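Local coordinates for protein epidermin leader peptide processing serine protease EpiP (Staphylococcus aureus subsp. aureus, PDB 3QFH) that is a subtilisin-like serine endopeptidase that probably cleaves the leader peptide from the precursor of the lantibiotic epidermin, at residues 46-49 with 50-53; 387-390 with 391-395. All coordinates share one frame; numbering follows the deposited sequence.

Interaction 1 (46-53) is a tight turn in the propeptide-like region, and interaction 2 (387-395) is one stretch of a helix in the subtilase domain; both are local contacts within a single chain. Their centres lie about 29 Å apart and their nearest atoms about 19 Å apart, so they do not touch. Interaction 2 follows Ser383 on helix 382-400; with His177 and Asp130, this serine probably forms the catalytic triad of a subtilase, consistent with their charge-relay geometry, and Pro387 lies near those residues without touching them. Interaction 1 instead sits where the propeptide-like sheet rests on helices 213-225 and 254-269 of the protease, and its His52 holds a sulfate ion.

Interaction 1: 46-49 with 50-53; sequences YNIP and ELHV. With SO4 (sulfate ion), chain L.
Ile48 and Val53 form an antiparallel hydrogen-bonded pair across a tight turn, with Ile48 N giving its hydrogen to Val53 O at 2.9 Å; the return bond, from Val53 N to Ile48 O, is long and weak. Two residues, His52 and Val53, stand opposite the single Ile48, which fits a G1 beta bulge, with His52 in the bulge position and its backbone in the left-handed region (phi 58°, psi 43°). The 3-10 turn at Pro49-Leu51 closes through Leu51 N to Ile48 O at 3.0 Å and His52 N to Pro49 O at 3.1 Å.

On the Ile48 side chain the two branches divide the work. With CG1 of Ile48 beside the backbone N (chi1 -45°), Ile48 CG2 stands anti to that N and meets Leu51 CG at 3.6 Å, while Ile48 CD1 reaches Val53 CG2 at 3.7 Å. The isoleucine and valine side chains lie alongside each other and point the same way, whereas that of Leu51 comes in at a slant. The bent Glu50 chain folds back beside the proline ring, bringing Glu50 OE1 to 3.7 Å from Pro49 CD. The CB of His52 points away from 46-49; Pro49 O lies over one face of the imidazole, toward the rim, and the sulfate sits at the ring edge, its sulfur in plane, where His52 NE2 donates to sulfate O4 at 2.6 Å. The sulfate, a likely crystallisation additive, is also hydrogen-bonded to Thr30 N.

The turn closes the beta hairpin of strands 43-48 and 53-59, and its apolar side packs on the protease: Leu51 touches Val221 of helix 213-225 and Ala263 of helix 254-269, Val53 packs on Val255 and Ala259, and Lys262 NZ is hydrogen-bonded to Leu51 O.

Interaction 2: 387-390 with 391-395; sequences PKVS and GALAL
Lys388 NZ is gripped by several groups beyond the segment: a salt bridge to Asp104 OD2 and hydrogen bonds to Gln184 OE1, Leu384 O and Pro341 O. The lysine is buried, and these oxygens would be expected to stabilise its positive charge. Its chain runs extended through chi3, then bends at chi4 (64°) to bring the ammonium to them. The carbonyl of the same residue faces the next turn, where Lys388 O accepts Ala392 N at 3.0 Å.

Three more bonds of the same i to i+4 kind join 387-390 to 391-395. The shortest runs from Gly391 N to Pro387 O at 2.8 Å, followed by Leu393 N to Val389 O at 3.0 Å and Ala394 N to Ser390 O at 3.1 Å. All belong to helix 382-400, which in a subtilase carries the nucleophilic serine at its N-terminal end, here probably Ser383. The helix is kinked where the backbone N atoms of 387 and 388 lack bonds to the preceding turn; for Pro387, the ring leaves no N-H to give.

Side chains within the segment meet lightly. Val389 CG1 approaches Leu393 CD1 at 4.3 Å along one face of the helix, and both residues rest on Val275 of strand 273-277. Ala392 CB sits over the turn before it, 3.4 Å from Lys388 O. Ser390 OG, set beside its own backbone N by a chi1 of -65°, is hydrogen-bonded to Asn232 OD1 at strand 230-233, while the ring of Pro387 packs on Val181 and Thr185 of helix 177-186.

Interaction 1: 46-49 with 50-53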
ATOM      1  N   TYR A  46      18.470  -7.243   9.689  1.00 32.98           N
ATOM      2  CA  TYR A  46      17.065  -7.471   9.326  1.00 32.87           C
ATOM      3  C   TYR A  46      17.019  -8.827   8.640  1.00 31.55           C
ATOM      4  O   TYR A  46      17.976  -9.219   7.978  1.00 31.80           O
ATOM      5  CB  TYR A  46      16.536  -6.386   8.399  1.00 32.12           C
ATOM      6  CG  TYR A  46      15.052  -6.131   8.567  1.00 33.27           C
ATOM      7  CD1 TYR A  46      14.581  -5.442   9.688  1.00 31.63           C
ATOM      8  CD2 TYR A  46      14.123  -6.538   7.609  1.00 27.81           C
ATOM      9  CE1 TYR A  46      13.237  -5.185   9.866  1.00 32.43           C
ATOM     10  CE2 TYR A  46      12.747  -6.273   7.783  1.00 30.13           C
ATOM     11  CZ  TYR A  46      12.317  -5.595   8.909  1.00 30.08           C
ATOM     12  OH  TYR A  46      10.978  -5.315   9.113  1.00 30.20           O
ATOM     13  N   ASN A  47      15.924  -9.546   8.796  1.00 31.75           N
ATOM     14  CA  ASN A  47      15.838 -10.873   8.214  1.00 32.29           C
ATOM     15  C   ASN A  47      14.398 -11.272   8.025  1.00 31.54           C
ATOM     16  O   ASN A  47      13.573 -10.972   8.867  1.00 33.45           O
ATOM     17  CB  ASN A  47      16.561 -11.886   9.110  1.00 32.41           C
ATOM     18  CG  ASN A  47      16.693 -13.271   8.463  1.00 34.09           C
ATOM     19  OD1 ASN A  47      16.704 -13.416   7.239  1.00 36.57           O
ATOM     20  ND2 ASN A  47      16.814 -14.288   9.296  1.00 35.52           N
ATOM     21  N   ILE A  48      14.111 -11.904   6.880  1.00 29.74           N
ATOM     22  CA  ILE A  48      12.790 -12.400   6.536  1.00 29.95           C
ATOM     23  C   ILE A  48      12.971 -13.874   6.105  1.00 31.44           C
ATOM     24  O   ILE A  48      13.147 -14.156   4.917  1.00 31.10           O
ATOM     25  CB  ILE A  48      12.162 -11.616   5.359  1.00 28.80           C
ATOM     26  CG1 ILE A  48      12.341 -10.100   5.530  1.00 29.66           C
ATOM     27  CG2 ILE A  48      10.684 -11.982   5.230  1.00 29.25           C
ATOM     28  CD1 ILE A  48      11.726  -9.262   4.407  1.00 32.55           C
ATOM     29  N   PRO A  49      12.969 -14.805   7.069  1.00 32.58           N
ATOM     30  CA  PRO A  49      13.209 -16.230   6.766  1.00 35.11           C
ATOM     31  C   PRO A  49      12.332 -16.795   5.640  1.00 33.60           C
ATOM     32  O   PRO A  49      12.840 -17.492   4.774  1.00 34.35           O
ATOM     33  CB  PRO A  49      12.918 -16.932   8.102  1.00 36.04           C
ATOM     34  CG  PRO A  49      13.221 -15.904   9.125  1.00 37.57           C
ATOM     35  CD  PRO A  49      12.809 -14.574   8.515  1.00 35.38           C
ATOM     36  N   GLU A  50      11.051 -16.441   5.633  1.00 32.97           N
ATOM     37  CA  GLU A  50      10.101 -16.930   4.618  1.00 33.53           C
ATOM     38  C   GLU A  50      10.473 -16.544   3.187  1.00 31.51           C
ATOM     39  O   GLU A  50      10.036 -17.186   2.253  1.00 32.83           O
ATOM     40  CB  GLU A  50       8.678 -16.399   4.888  1.00 34.91           C
ATOM     41  CG  GLU A  50       8.034 -16.821   6.204  1.00 39.01           C
ATOM     42  CD  GLU A  50       8.388 -15.939   7.401  1.00 41.75           C
ATOM     43  OE1 GLU A  50       9.324 -15.103   7.311  1.00 33.00           O
ATOM     44  OE2 GLU A  50       7.693 -16.093   8.439  1.00 44.36           O
ATOM     45  N   LEU A  51      11.230 -15.472   3.012  1.00 29.48           N
ATOM     46  CA  LEU A  51      11.610 -15.024   1.667  1.00 29.54           C
ATOM     47  C   LEU A  51      13.090 -15.243   1.372  1.00 29.63           C
ATOM     48  O   LEU A  51      13.570 -14.904   0.290  1.00 29.56           O
ATOM     49  CB  LEU A  51      11.327 -13.543   1.532  1.00 28.03           C
ATOM     50  CG  LEU A  51       9.913 -13.090   1.895  1.00 31.86           C
ATOM     51  CD1 LEU A  51       9.751 -11.618   1.571  1.00 27.69           C
ATOM     52  CD2 LEU A  51       8.867 -13.917   1.184  1.00 28.14           C
ATOM     53  N   HIS A  52      13.822 -15.762   2.350  1.00 29.03           N
ATOM     54  CA  HIS A  52      15.259 -15.964   2.203  1.00 29.93           C
ATOM     55  C   HIS A  52      16.014 -14.665   1.891  1.00 29.62           C
ATOM     56  O   HIS A  52      16.918 -14.641   1.031  1.00 30.52           O
ATOM     57  CB  HIS A  52      15.558 -17.051   1.158  1.00 29.96           C
ATOM     58  CG  HIS A  52      15.083 -18.411   1.560  1.00 35.62           C
ATOM     59  ND1 HIS A  52      14.193 -19.144   0.812  1.00 43.85           N
ATOM     60  CD2 HIS A  52      15.355 -19.154   2.657  1.00 39.97           C
ATOM     61  CE1 HIS A  52      13.960 -20.297   1.414  1.00 47.93           C
ATOM     62  NE2 HIS A  52      14.657 -20.329   2.535  1.00 46.27           N
ATOM     63  N   VAL A  53      15.659 -13.583   2.589  1.00 30.03           N
ATOM     64  CA  VAL A  53      16.353 -12.304   2.413  1.00 29.29           C
ATOM     65  C   VAL A  53      16.746 -11.703   3.764  1.00 29.78           C
ATOM     66  O   VAL A  53      16.032 -11.832   4.764  1.00 28.91           O
ATOM     67  CB  VAL A  53      15.555 -11.276   1.562  1.00 30.84           C
ATOM     68  CG1 VAL A  53      15.349 -11.797   0.143  1.00 32.10           C
ATOM     69  CG2 VAL A  53      14.218 -10.923   2.199  1.00 32.37           C
TER
HETATM   70  S   SO4 L 458      14.455 -23.446   4.153  0.75 57.46           S
HETATM   71  O1  SO4 L 458      15.154 -24.570   4.767  0.75 58.49           O
HETATM   72  O2  SO4 L 458      13.922 -23.866   2.861  0.75 57.14           O
HETATM   73  O3  SO4 L 458      13.361 -23.003   5.015  0.75 56.06           O
HETATM   74  O4  SO4 L 458      15.392 -22.346   3.969  0.75 54.71           O

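Interaction 2: 387-390 with 391-395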
ATOM      1  N   PRO A 387      -7.274   2.599  -0.315  1.00 22.66           N
ATOM      2  CA  PRO A 387      -8.000   2.005   0.818  1.00 22.83           C
ATOM      3  C   PRO A 387      -9.473   1.795   0.562  1.00 23.70           C
ATOM      4  O   PRO A 387     -10.080   0.911   1.206  1.00 22.09           O
ATOM      5  CB  PRO A 387      -7.787   3.018   1.961  1.00 22.68           C
ATOM      6  CG  PRO A 387      -7.279   4.259   1.286  1.00 21.64           C
ATOM      7  CD  PRO A 387      -6.510   3.780   0.104  1.00 21.87           C
ATOM      8  N   LYS A 388     -10.047   2.579  -0.360  1.00 22.06           N
ATOM      9  CA  LYS A 388     -11.457   2.422  -0.743  1.00 22.51           C
ATOM     10  C   LYS A 388     -11.692   1.067  -1.423  1.00 23.39           C
ATOM     11  O   LYS A 388     -12.696   0.370  -1.158  1.00 23.76           O
ATOM     12  CB  LYS A 388     -11.904   3.577  -1.656  1.00 22.95           C
ATOM     13  CG  LYS A 388     -11.939   4.949  -0.979  1.00 24.00           C
ATOM     14  CD  LYS A 388     -12.532   5.999  -1.926  1.00 31.40           C
ATOM     15  CE  LYS A 388     -12.645   7.368  -1.265  1.00 33.31           C
ATOM     16  NZ  LYS A 388     -11.313   7.899  -0.923  1.00 32.22           N
ATOM     17  N   VAL A 389     -10.742   0.689  -2.281  1.00 23.74           N
ATOM     18  CA  VAL A 389     -10.769  -0.583  -2.969  1.00 22.10           C
ATOM     19  C   VAL A 389     -10.490  -1.708  -1.982  1.00 23.21           C
ATOM     20  O   VAL A 389     -11.156  -2.752  -2.037  1.00 23.51           O
ATOM     21  CB  VAL A 389      -9.779  -0.628  -4.146  1.00 22.58           C
ATOM     22  CG1 VAL A 389      -9.688  -2.036  -4.750  1.00 20.94           C
ATOM     23  CG2 VAL A 389     -10.168   0.417  -5.215  1.00 21.30           C
ATOM     24  N   SER A 390      -9.522  -1.523  -1.078  1.00 23.96           N
ATOM     25  CA  SER A 390      -9.242  -2.569  -0.074  1.00 22.45           C
ATOM     26  C   SER A 390     -10.491  -2.822   0.773  1.00 23.49           C
ATOM     27  O   SER A 390     -10.877  -3.976   1.034  1.00 22.75           O
ATOM     28  CB  SER A 390      -8.079  -2.197   0.854  1.00 23.23           C
ATOM     29  OG  SER A 390      -6.846  -2.112   0.158  1.00 24.77           O
ATOM     30  N   GLY A 391     -11.098  -1.749   1.251  1.00 21.79           N
ATOM     31  CA  GLY A 391     -12.328  -1.868   2.036  1.00 22.32           C
ATOM     32  C   GLY A 391     -13.436  -2.591   1.291  1.00 21.97           C
ATOM     33  O   GLY A 391     -14.124  -3.442   1.862  1.00 22.61           O
ATOM     34  N   ALA A 392     -13.601  -2.257   0.007  1.00 21.73           N
ATOM     35  CA  ALA A 392     -14.612  -2.874  -0.840  1.00 20.94           C
ATOM     36  C   ALA A 392     -14.397  -4.385  -0.955  1.00 23.71           C
ATOM     37  O   ALA A 392     -15.364  -5.183  -0.847  1.00 22.46           O
ATOM     38  CB  ALA A 392     -14.626  -2.200  -2.251  1.00 21.48           C
ATOM     39  N   LEU A 393     -13.140  -4.802  -1.152  1.00 24.05           N
ATOM     40  CA  LEU A 393     -12.832  -6.241  -1.226  1.00 23.84           C
ATOM     41  C   LEU A 393     -13.157  -6.964   0.068  1.00 25.57           C
ATOM     42  O   LEU A 393     -13.589  -8.136   0.047  1.00 27.19           O
ATOM     43  CB  LEU A 393     -11.374  -6.460  -1.594  1.00 24.36           C
ATOM     44  CG  LEU A 393     -11.016  -6.186  -3.055  1.00 23.49           C
ATOM     45  CD1 LEU A 393      -9.526  -5.999  -3.213  1.00 24.35           C
ATOM     46  CD2 LEU A 393     -11.522  -7.337  -3.938  1.00 25.69           C
ATOM     47  N   ALA A 394     -12.939  -6.298   1.202  1.00 25.12           N
ATOM     48  CA  ALA A 394     -13.282  -6.902   2.483  1.00 25.17           C
ATOM     49  C   ALA A 394     -14.797  -7.118   2.541  1.00 24.04           C
ATOM     50  O   ALA A 394     -15.281  -8.172   2.999  1.00 24.45           O
ATOM     51  CB  ALA A 394     -12.802  -6.043   3.655  1.00 24.75           C
ATOM     52  N   LEU A 395     -15.546  -6.135   2.072  1.00 24.05           N
ATOM     53  CA  LEU A 395     -17.021  -6.235   2.047  1.00 24.79           C
ATOM     54  C   LEU A 395     -17.513  -7.352   1.138  1.00 24.05           C
ATOM     55  O   LEU A 395     -18.448  -8.081   1.482  1.00 26.05           O
ATOM     56  CB  LEU A 395     -17.644  -4.922   1.600  1.00 23.37           C
ATOM     57  CG  LEU A 395     -17.465  -3.693   2.501  1.00 26.15           C
ATOM     58  CD1 LEU A 395     -18.121  -2.470   1.849  1.00 24.70           C
ATOM     59  CD2 LEU A 395     -18.051  -3.968   3.883  1.00 26.11           C
TER